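Local coordinates for oxidoreductase, NAD-binding/iron-sulfur cluster-binding protein (Nitratireductor pacificus pht-3B, PDB 6ZXU) that is a cobalamin-dependent reductive dehalogenase that carries two [4Fe-4S] clusters and probably removes halogen from organohalide substrates by reduction, at residues I428-T434 and Q448-A452; G440-A446 and M583-G589; Y578-K584 and R655-R661. One frame throughout, in Å; residues are numbered along the deposited sequence.

Contact 1 (I428-T434 and Q448-A452)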
loop_
_atom_site.group_PDB
_atom_site.type_symbol
_atom_site.label_atom_id
_atom_site.label_comp_id
_atom_site.label_asym_id
_atom_site.label_seq_id
_atom_site.Cartn_x
_atom_site.Cartn_y
_atom_site.Cartn_z
ATOM N N ILE A 428 1.457 -0.229 -4.476
ATOM C CA ILE A 428 0.429 -0.774 -3.580
ATOM C C ILE A 428 -0.630 0.316 -3.408
ATOM O O ILE A 428 -0.303 1.416 -2.971
ATOM C CB ILE A 428 1.025 -1.173 -2.231
ATOM C CG1 ILE A 428 2.233 -2.101 -2.371
ATOM C CG2 ILE A 428 -0.052 -1.800 -1.366
ATOM C CD1 ILE A 428 1.836 -3.430 -2.985
ATOM N N ASP A 429 -1.854 -0.022 -3.735
ATOM C CA ASP A 429 -3.016 0.852 -3.627
ATOM C C ASP A 429 -3.246 1.129 -2.130
ATOM O O ASP A 429 -3.325 0.211 -1.322
ATOM C CB ASP A 429 -4.246 0.222 -4.284
ATOM C CG ASP A 429 -5.424 1.155 -4.362
ATOM O OD1 ASP A 429 -5.494 2.165 -3.564
ATOM O OD2 ASP A 429 -6.347 0.843 -5.158
ATOM N N GLN A 430 -3.276 2.400 -1.752
ATOM C CA GLN A 430 -3.524 2.761 -0.360
ATOM C C GLN A 430 -4.967 2.462 0.152
ATOM O O GLN A 430 -5.138 2.358 1.382
ATOM C CB GLN A 430 -3.225 4.199 -0.068
ATOM C CG GLN A 430 -1.731 4.462 0.053
ATOM C CD GLN A 430 -1.410 5.700 0.913
ATOM O OE1 GLN A 430 -2.008 5.933 1.949
ATOM N NE2 GLN A 430 -0.429 6.485 0.441
ATOM N N GLY A 431 -5.907 2.333 -0.756
ATOM C CA GLY A 431 -7.251 1.912 -0.414
ATOM C C GLY A 431 -8.301 2.994 -0.628
ATOM O O GLY A 431 -8.442 3.856 0.237
ATOM N N TYR A 432 -9.099 2.866 -1.685
ATOM C CA TYR A 432 -10.118 3.827 -1.991
ATOM C C TYR A 432 -11.191 3.960 -0.893
ATOM O O TYR A 432 -11.543 5.075 -0.488
ATOM C CB TYR A 432 -10.777 3.553 -3.353
ATOM C CG TYR A 432 -11.906 4.548 -3.664
ATOM C CD1 TYR A 432 -11.647 5.831 -4.046
ATOM C CD2 TYR A 432 -13.231 4.199 -3.484
ATOM C CE1 TYR A 432 -12.632 6.702 -4.328
ATOM C CE2 TYR A 432 -14.225 5.099 -3.700
ATOM C CZ TYR A 432 -13.927 6.341 -4.167
ATOM O OH TYR A 432 -14.965 7.218 -4.388
ATOM N N GLU A 433 -11.655 2.828 -0.375
ATOM C CA GLU A 433 -12.899 2.851 0.433
ATOM C C GLU A 433 -12.609 3.407 1.835
ATOM O O GLU A 433 -13.402 4.209 2.320
ATOM C CB GLU A 433 -13.516 1.478 0.549
ATOM C CG GLU A 433 -14.327 1.116 -0.715
ATOM C CD GLU A 433 -13.483 0.669 -1.958
ATOM O OE1 GLU A 433 -14.078 0.502 -3.108
ATOM O OE2 GLU A 433 -12.211 0.514 -1.787
ATOM N N THR A 434 -11.448 3.121 2.383
ATOM C CA THR A 434 -11.073 3.719 3.635
ATOM C C THR A 434 -10.870 5.239 3.483
ATOM O O THR A 434 -11.350 6.042 4.276
ATOM C CB THR A 434 -9.835 3.074 4.228
ATOM O OG1 THR A 434 -10.152 1.751 4.626
ATOM C CG2 THR A 434 -9.331 3.813 5.445
ATOM N N GLN A 448 -3.038 4.069 6.813
ATOM C CA GLN A 448 -3.122 3.823 5.382
ATOM C C GLN A 448 -1.758 3.809 4.736
ATOM O O GLN A 448 -1.439 2.928 3.921
ATOM C CB GLN A 448 -4.023 4.852 4.683
ATOM C CG GLN A 448 -5.520 4.698 4.993
ATOM C CD GLN A 448 -6.429 5.326 3.919
ATOM O OE1 GLN A 448 -6.837 6.487 4.047
ATOM N NE2 GLN A 448 -6.719 4.556 2.827
ATOM N N SER A 449 -0.919 4.730 5.108
ATOM C CA SER A 449 0.498 4.747 4.616
ATOM C C SER A 449 1.257 3.504 5.031
ATOM O O SER A 449 1.925 2.866 4.221
ATOM C CB SER A 449 1.236 5.984 5.165
ATOM O OG SER A 449 0.687 7.149 4.633
ATOM N N MET A 450 1.133 3.126 6.294
ATOM C CA MET A 450 1.950 2.028 6.847
ATOM C C MET A 450 1.527 0.682 6.325
ATOM O O MET A 450 2.377 -0.185 6.124
ATOM C CB MET A 450 1.907 2.026 8.387
ATOM C CG MET A 450 2.601 3.192 9.070
ATOM S SD MET A 450 4.396 3.223 8.718
ATOM C CE MET A 450 4.631 4.990 8.238
ATOM N N ARG A 451 0.219 0.459 6.179
ATOM C CA ARG A 451 -0.228 -0.774 5.550
ATOM C C ARG A 451 0.455 -0.975 4.194
ATOM O O ARG A 451 0.992 -2.008 3.898
ATOM C CB ARG A 451 -1.728 -0.781 5.358
ATOM C CG ARG A 451 -2.210 -1.928 4.458
ATOM C CD ARG A 451 -3.576 -1.780 3.884
ATOM N NE ARG A 451 -3.793 -2.635 2.730
ATOM C CZ ARG A 451 -3.456 -2.276 1.480
ATOM N NH1 ARG A 451 -2.974 -1.044 1.230
ATOM N NH2 ARG A 451 -3.639 -3.096 0.474
ATOM N N ALA A 452 0.467 0.057 3.380
ATOM C CA ALA A 452 1.040 -0.042 2.046
ATOM C C ALA A 452 2.560 -0.236 2.132
ATOM O O ALA A 452 3.109 -0.987 1.343
ATOM C CB ALA A 452 0.636 1.194 1.235
HETATM O O HOH W 1 -3.196 1.266 2.778
HETATM O O HOH W 2 -1.926 8.086 3.710
#
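Helix 445-469 packs here against the end of strand 422-429, where the chain turns into helix 432-437. The strand belongs to the antiparallel sheet of strands 394-399, 422-429, 514-521 and 474-477. Gln448 comes first on the second segment. Its NE2 donates to Gln430 O at 3.1 Å and, weakly, to Gly431 O at 3.2 Å. Its CD also lies 3.6 Å from Thr434 CG2. Water 1 donates to Gln448 O (2.7 Å) and Gln430 O (2.6 Å) and accepts from Arg451 NH1 (2.8 Å). Ser449 points its CB away from segment 428-434, yet water 2 links Ser449 OG (2.9 Å) to Gln430 OE1 (2.8 Å). Both residues line the cobalamin pocket. The Arg451 side chain reaches across to the end of the strand. Its NH1 donates to Asp429 O at 2.9 Å, near the guanidinium plane, while its NH2 forms a salt bridge with Asp118. Ala452 closes the segment with apolar packing: its CB is 4.0 Å from Ile428 CG2 and 4.2 Å from Gln430 CG. The turn itself is held from within. Asp429 OD1 accepts from Gly431 N at 2.8 Å, an Asx turn, and also pairs with Arg513. Gly431 is the N-cap of the next helix, and its backbone angles call for glycine. The chemistry is mainly polar. Long side chains of the helix and a bridging water satisfy carbonyls at the end of the strand. This probably helps to keep Gln430 and Ser449, linked by water 2, in place beside cobalamin.

Contact 2 (G440-A446 and M583-G589). With SF4 (iron/sulfur cluster), chain E.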
loop_
_atom_site.group_PDB
_atom_site.type_symbol
_atom_site.label_atom_id
_atom_site.label_comp_id
_atom_site.label_asym_id
_atom_site.label_seq_id
_atom_site.Cartn_x
_atom_site.Cartn_y
_atom_site.Cartn_z
ATOM N N GLY A 440 -8.463 12.532 5.370
ATOM C CA GLY A 440 -7.115 12.602 4.832
ATOM C C GLY A 440 -6.032 12.896 5.814
ATOM O O GLY A 440 -4.923 12.376 5.666
ATOM N N ASP A 441 -6.345 13.728 6.843
ATOM C CA ASP A 441 -5.417 14.012 7.939
ATOM C C ASP A 441 -6.004 13.655 9.332
ATOM O O ASP A 441 -5.671 14.286 10.333
ATOM C CB ASP A 441 -5.023 15.429 7.893
ATOM C CG ASP A 441 -6.257 16.367 7.882
ATOM O OD1 ASP A 441 -7.413 15.877 7.769
ATOM O OD2 ASP A 441 -6.040 17.585 7.899
ATOM N N ASP A 442 -6.801 12.593 9.416
ATOM C CA ASP A 442 -7.334 12.162 10.700
ATOM C C ASP A 442 -6.605 11.003 11.248
ATOM O O ASP A 442 -5.452 10.794 10.898
ATOM C CB ASP A 442 -8.847 11.910 10.560
ATOM C CG ASP A 442 -9.195 10.801 9.528
ATOM O OD1 ASP A 442 -8.366 9.909 9.293
ATOM O OD2 ASP A 442 -10.344 10.812 8.995
ATOM N N TRP A 443 -7.233 10.206 12.125
ATOM C CA TRP A 443 -6.544 9.167 12.902
ATOM C C TRP A 443 -6.140 7.946 12.138
ATOM O O TRP A 443 -5.282 7.212 12.585
ATOM C CB TRP A 443 -7.345 8.805 14.235
ATOM C CG TRP A 443 -7.389 10.016 15.045
ATOM C CD1 TRP A 443 -8.408 10.899 15.175
ATOM C CD2 TRP A 443 -6.262 10.591 15.721
ATOM N NE1 TRP A 443 -7.981 11.972 15.924
ATOM C CE2 TRP A 443 -6.665 11.818 16.240
ATOM C CE3 TRP A 443 -4.977 10.171 15.960
ATOM C CZ2 TRP A 443 -5.781 12.648 16.992
ATOM C CZ3 TRP A 443 -4.100 10.972 16.708
ATOM C CH2 TRP A 443 -4.515 12.200 17.213
ATOM N N ILE A 444 -6.675 7.752 10.951
ATOM C CA ILE A 444 -6.335 6.560 10.160
ATOM C C ILE A 444 -5.261 6.826 9.076
ATOM O O ILE A 444 -4.832 5.926 8.398
ATOM C CB ILE A 444 -7.608 5.958 9.567
ATOM C CG1 ILE A 444 -7.438 4.452 9.225
ATOM C CG2 ILE A 444 -8.078 6.701 8.322
ATOM C CD1 ILE A 444 -7.067 3.637 10.418
ATOM N N SER A 445 -4.907 8.083 8.867
ATOM C CA SER A 445 -4.095 8.463 7.711
ATOM C C SER A 445 -2.758 7.710 7.665
ATOM O O SER A 445 -2.451 7.050 6.688
ATOM C CB SER A 445 -3.832 9.962 7.692
ATOM O OG SER A 445 -2.989 10.300 6.631
ATOM N N ALA A 446 -2.023 7.764 8.752
ATOM C CA ALA A 446 -0.766 7.090 8.799
ATOM C C ALA A 446 -0.915 5.575 8.733
ATOM O O ALA A 446 -0.006 4.891 8.221
ATOM C CB ALA A 446 0.002 7.446 10.031
ATOM N N MET A 583 -2.071 17.820 15.349
ATOM C CA MET A 583 -2.484 17.078 16.510
ATOM C C MET A 583 -3.927 16.544 16.449
ATOM O O MET A 583 -4.368 15.920 17.408
ATOM C CB MET A 583 -2.384 17.972 17.760
ATOM C CG MET A 583 -0.978 18.451 18.042
ATOM S SD MET A 583 -0.873 19.640 19.461
ATOM C CE MET A 583 -1.592 21.169 18.730
ATOM N N LYS A 584 -4.627 16.770 15.333
ATOM C CA LYS A 584 -5.977 16.290 15.158
ATOM C C LYS A 584 -6.048 15.064 14.223
ATOM O O LYS A 584 -7.074 14.751 13.637
ATOM C CB LYS A 584 -6.894 17.399 14.771
ATOM C CG LYS A 584 -6.748 18.665 15.618
ATOM C CD LYS A 584 -7.997 19.441 15.856
ATOM C CE LYS A 584 -8.598 20.034 14.644
ATOM N NZ LYS A 584 -10.080 20.306 14.789
ATOM N N GLY A 585 -4.956 14.389 14.117
ATOM C CA GLY A 585 -4.878 13.135 13.420
ATOM C C GLY A 585 -3.464 12.597 13.442
ATOM O O GLY A 585 -2.553 13.162 14.079
ATOM N N SER A 586 -3.230 11.538 12.658
ATOM C CA SER A 586 -1.888 10.956 12.506
ATOM C C SER A 586 -1.349 11.148 11.063
ATOM O O SER A 586 -1.743 10.437 10.166
ATOM C CB SER A 586 -1.977 9.488 12.816
ATOM O OG SER A 586 -0.712 9.003 13.084
ATOM N N ALA A 587 -0.518 12.152 10.879
ATOM C CA ALA A 587 0.081 12.539 9.557
ATOM C C ALA A 587 -1.008 13.024 8.606
ATOM O O ALA A 587 -1.995 13.587 9.042
ATOM C CB ALA A 587 0.888 11.392 9.006
ATOM N N CYS A 588 -0.846 12.868 7.307
ATOM C CA CYS A 588 -1.713 13.454 6.315
ATOM C C CYS A 588 -1.433 12.894 4.934
ATOM O O CYS A 588 -0.263 12.657 4.602
ATOM C CB CYS A 588 -1.561 14.983 6.243
ATOM S SG CYS A 588 -2.676 15.872 5.061
ATOM N N GLY A 589 -2.496 12.706 4.177
ATOM C CA GLY A 589 -2.454 12.397 2.741
ATOM C C GLY A 589 -3.678 12.879 2.040
ATOM O O GLY A 589 -4.185 12.268 1.098
HETATM FE FE1 SF4 E . 1.280 17.350 2.677
HETATM FE FE2 SF4 E . -1.303 16.817 3.527
HETATM FE FE3 SF4 E . -0.652 16.558 0.824
HETATM FE FE4 SF4 E . -0.812 19.029 2.016
HETATM S S1 SF4 E . -2.431 17.558 1.747
HETATM S S2 SF4 E . 0.806 18.248 0.650
HETATM S S3 SF4 E . -0.032 18.544 4.093
HETATM S S4 SF4 E . 0.214 15.427 2.534
HETATM O O HOH W 3 -0.172 9.630 6.317
#
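Three backbone hydrogen bonds join the segments. Gly589 N donates to Gly440 O (2.9 Å), Ser586 N to Asp442 O (2.9 Å), and Ala446 N, weakly, to Ser586 O (3.0 Å). CA-H...O contacts add to them: Cys588 CA to Gly440 O and Gly585 CA to Asp441 O, each 3.4 Å. The close approach suits glycine at 585, where a CB would clash with Asp441 O and Asp442 CA. Gly585 CA also makes a CH-pi contact, 3.5 Å from the centroid of the six-membered ring of Trp443 and over its face. Cys588 SG binds FE2 of the cluster at 2.3 Å. Segment 583-589 is thus a cluster-binding loop of the ferredoxin-like dicluster region, and it lies against the start of helix 445-469. Cys588 O also accepts a hydrogen bond from cobalamin. Within segment 440-446, Asp442 OD1 accepts from Ile444 N at 3.2 Å, a capping bond in a type I turn from Asp442 to Ser445. Water 3 donates to Ser445 OG (2.9 Å) and weakly to Cys588 O (3.5 Å). Among aliphatic side chains, Ala446 CB meets Ala587 CB at 4.2 Å.

Contact 3 (Y578-K584 and R655-R661)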
loop_
_atom_site.group_PDB
_atom_site.type_symbol
_atom_site.label_atom_id
_atom_site.label_comp_id
_atom_site.label_asym_id
_atom_site.label_seq_id
_atom_site.Cartn_x
_atom_site.Cartn_y
_atom_site.Cartn_z
ATOM N N TYR A 578 3.375 20.075 8.901
ATOM C CA TYR A 578 1.997 19.668 9.120
ATOM C C TYR A 578 1.889 18.168 9.433
ATOM O O TYR A 578 1.308 17.773 10.439
ATOM C CB TYR A 578 1.079 20.074 7.951
ATOM C CG TYR A 578 -0.373 19.789 8.226
ATOM C CD1 TYR A 578 -1.112 20.607 9.063
ATOM C CD2 TYR A 578 -0.998 18.657 7.723
ATOM C CE1 TYR A 578 -2.447 20.322 9.371
ATOM C CE2 TYR A 578 -2.324 18.389 8.007
ATOM C CZ TYR A 578 -3.060 19.235 8.833
ATOM O OH TYR A 578 -4.378 18.955 9.124
ATOM N N ARG A 579 2.471 17.330 8.621
ATOM C CA ARG A 579 2.350 15.912 8.840
ATOM C C ARG A 579 2.952 15.445 10.190
ATOM O O ARG A 579 2.356 14.624 10.893
ATOM C CB ARG A 579 3.005 15.145 7.688
ATOM C CG ARG A 579 2.358 15.347 6.346
ATOM C CD ARG A 579 2.846 14.392 5.234
ATOM N NE ARG A 579 2.354 13.063 5.442
ATOM C CZ ARG A 579 3.040 11.969 5.333
ATOM N NH1 ARG A 579 2.445 10.810 5.504
ATOM N NH2 ARG A 579 4.289 12.015 4.970
ATOM N N VAL A 580 4.145 15.954 10.544
ATOM C CA VAL A 580 4.854 15.532 11.752
ATOM C C VAL A 580 4.139 16.059 13.009
ATOM O O VAL A 580 4.041 15.359 14.004
ATOM C CB VAL A 580 6.303 15.990 11.730
ATOM C CG1 VAL A 580 7.009 15.794 13.058
ATOM C CG2 VAL A 580 7.044 15.175 10.630
ATOM N N THR A 581 3.678 17.295 12.938
ATOM C CA THR A 581 3.221 18.000 14.140
ATOM C C THR A 581 1.709 18.281 14.306
ATOM O O THR A 581 1.301 18.667 15.368
ATOM C CB THR A 581 3.949 19.357 14.382
ATOM O OG1 THR A 581 3.438 20.326 13.508
ATOM C CG2 THR A 581 5.451 19.275 14.214
ATOM N N GLN A 582 0.865 18.146 13.300
ATOM C CA GLN A 582 -0.539 18.398 13.536
ATOM C C GLN A 582 -1.147 17.363 14.497
ATOM O O GLN A 582 -0.748 16.179 14.510
ATOM C CB GLN A 582 -1.313 18.510 12.233
ATOM C CG GLN A 582 -1.506 17.201 11.440
ATOM C CD GLN A 582 -2.840 16.549 11.757
ATOM O OE1 GLN A 582 -3.672 17.124 12.448
ATOM N NE2 GLN A 582 -3.066 15.389 11.202
ATOM N N MET A 583 -2.071 17.820 15.349
ATOM C CA MET A 583 -2.484 17.078 16.510
ATOM C C MET A 583 -3.927 16.544 16.449
ATOM O O MET A 583 -4.368 15.920 17.408
ATOM C CB MET A 583 -2.384 17.972 17.760
ATOM C CG MET A 583 -0.978 18.451 18.042
ATOM S SD MET A 583 -0.873 19.640 19.461
ATOM C CE MET A 583 -1.592 21.169 18.730
ATOM N N LYS A 584 -4.627 16.770 15.333
ATOM C CA LYS A 584 -5.977 16.290 15.158
ATOM C C LYS A 584 -6.048 15.064 14.223
ATOM O O LYS A 584 -7.074 14.751 13.637
ATOM C CB LYS A 584 -6.894 17.399 14.771
ATOM C CG LYS A 584 -6.748 18.665 15.618
ATOM C CD LYS A 584 -7.997 19.441 15.856
ATOM C CE LYS A 584 -8.598 20.034 14.644
ATOM N NZ LYS A 584 -10.080 20.306 14.789
ATOM N N ARG A 655 -6.536 13.867 22.157
ATOM C CA ARG A 655 -6.382 14.960 23.088
ATOM C C ARG A 655 -6.875 16.315 22.549
ATOM O O ARG A 655 -7.525 17.050 23.242
ATOM C CB ARG A 655 -4.908 15.027 23.517
ATOM C CG ARG A 655 -4.595 16.141 24.511
ATOM C CD ARG A 655 -3.147 16.031 25.024
ATOM N NE ARG A 655 -2.250 16.225 23.874
ATOM C CZ ARG A 655 -1.950 17.399 23.286
ATOM N NH1 ARG A 655 -2.404 18.557 23.775
ATOM N NH2 ARG A 655 -1.181 17.405 22.194
ATOM N N MET A 656 -6.613 16.629 21.287
ATOM C CA MET A 656 -6.979 17.926 20.693
ATOM C C MET A 656 -8.147 17.856 19.701
ATOM O O MET A 656 -8.507 18.858 19.092
ATOM C CB MET A 656 -5.763 18.445 19.929
ATOM C CG MET A 656 -4.532 18.614 20.760
ATOM S SD MET A 656 -4.942 19.830 22.091
ATOM C CE MET A 656 -5.159 21.362 21.175
ATOM N N GLY A 657 -8.713 16.677 19.506
ATOM C CA GLY A 657 -9.850 16.494 18.587
ATOM C C GLY A 657 -9.429 15.747 17.320
ATOM O O GLY A 657 -8.346 15.137 17.298
ATOM N N THR A 658 -10.268 15.863 16.267
ATOM C CA THR A 658 -10.147 15.088 15.056
ATOM C C THR A 658 -10.511 15.937 13.882
ATOM O O THR A 658 -11.539 16.597 13.862
ATOM C CB THR A 658 -11.062 13.893 15.146
ATOM O OG1 THR A 658 -10.641 13.081 16.258
ATOM C CG2 THR A 658 -11.062 13.074 13.876
ATOM N N ASN A 659 -9.647 15.924 12.863
ATOM C CA ASN A 659 -9.957 16.597 11.579
ATOM C C ASN A 659 -11.109 15.949 10.896
ATOM O O ASN A 659 -11.180 14.714 10.792
ATOM C CB ASN A 659 -8.722 16.568 10.616
ATOM C CG ASN A 659 -7.604 17.412 11.128
ATOM O OD1 ASN A 659 -7.790 18.600 11.395
ATOM N ND2 ASN A 659 -6.422 16.816 11.305
ATOM N N GLU A 660 -12.064 16.763 10.457
ATOM C CA GLU A 660 -13.254 16.310 9.702
ATOM C C GLU A 660 -13.519 17.324 8.606
ATOM O O GLU A 660 -14.545 17.965 8.536
ATOM C CB GLU A 660 -14.464 16.113 10.605
ATOM C CG GLU A 660 -14.195 15.090 11.676
ATOM C CD GLU A 660 -15.344 15.046 12.695
ATOM O OE1 GLU A 660 -15.823 16.190 13.148
ATOM O OE2 GLU A 660 -15.741 13.873 13.040
ATOM N N ARG A 661 -12.569 17.413 7.706
ATOM C CA ARG A 661 -12.582 18.418 6.680
ATOM C C ARG A 661 -13.550 18.059 5.558
ATOM O O ARG A 661 -13.722 16.911 5.169
ATOM C CB ARG A 661 -11.136 18.563 6.136
ATOM C CG ARG A 661 -10.181 19.025 7.181
ATOM C CD ARG A 661 -8.838 19.333 6.562
ATOM N NE ARG A 661 -7.903 19.560 7.595
ATOM C CZ ARG A 661 -7.652 20.747 8.099
ATOM N NH1 ARG A 661 -8.314 21.813 7.658
ATOM N NH2 ARG A 661 -6.749 20.892 9.032
HETATM O O HOH W 4 -4.293 15.156 19.952
HETATM O O HOH W 5 -9.777 20.359 11.600
#
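The end of helix 572-581, in the ferredoxin-like dicluster region, and the loop that follows it meet segment 655-661 at the protein surface. Tyr578 is first. Its OH accepts from Arg661 NH2 at 3.1 Å and also bonds to Asp441, which forms a salt bridge with the same arginine. Tyr578 touches the iron-sulfur cluster as well. Gln582 N closes the last helical turn onto Tyr578 O at 2.9 Å. Gln582 then leaves helical geometry. Its OE1 takes two hydrogen bonds, from Asn659 ND2 (3.0 Å) and from Lys584 N (3.1 Å). Asn659 ND2 also donates to Asp441 O. Met583 packs its CB against Met656 CG at 3.7 Å, and its SD accepts a weak hydrogen bond from Arg655 NH2 at 3.5 Å. Water 4 donates to Met583 O (2.7 Å) and accepts from Met656 N (3.1 Å). Lys584 lies along segment 655-661. Its CD is 3.3 Å from Met656 O, and its CA makes a CA-H...O contact of 3.4 Å with Gly657 O. Water 5 joins Lys584 NZ, weakly, to Asn659 OD1. At Lys584 O the two backbones are hydrogen-bonded directly: it accepts from Asn659 N at 2.9 Å, with Thr658 CA 3.4 Å from the same oxygen.

Overall arrangement
Contacts 1 and 2 both use helix 445-469, and their centres are 13 Å apart. Contacts 2 and 3 lie closer, with centres 6 Å apart, and share Met583 and Lys584. Asp441 of contact 2 also links directly to contact 3: its OD2 is 2.7 Å from Arg661 NE, a salt bridge, and 2.5 Å from Tyr578 OH, a probable hydrogen bond. Contacts 1 and 3 are 19 Å apart between centres but still touch, with Ser449 OG 4.2 Å from Arg579 NH1. Each contact reaches cobalamin: Gln430 and Ser449 in contact 1, Cys588 and Gly589 in contact 2, and Arg579 in contact 3. Contacts 2 and 3 also border the same iron-sulfur cluster, bound by Cys588 and touched by Tyr578 and Arg579.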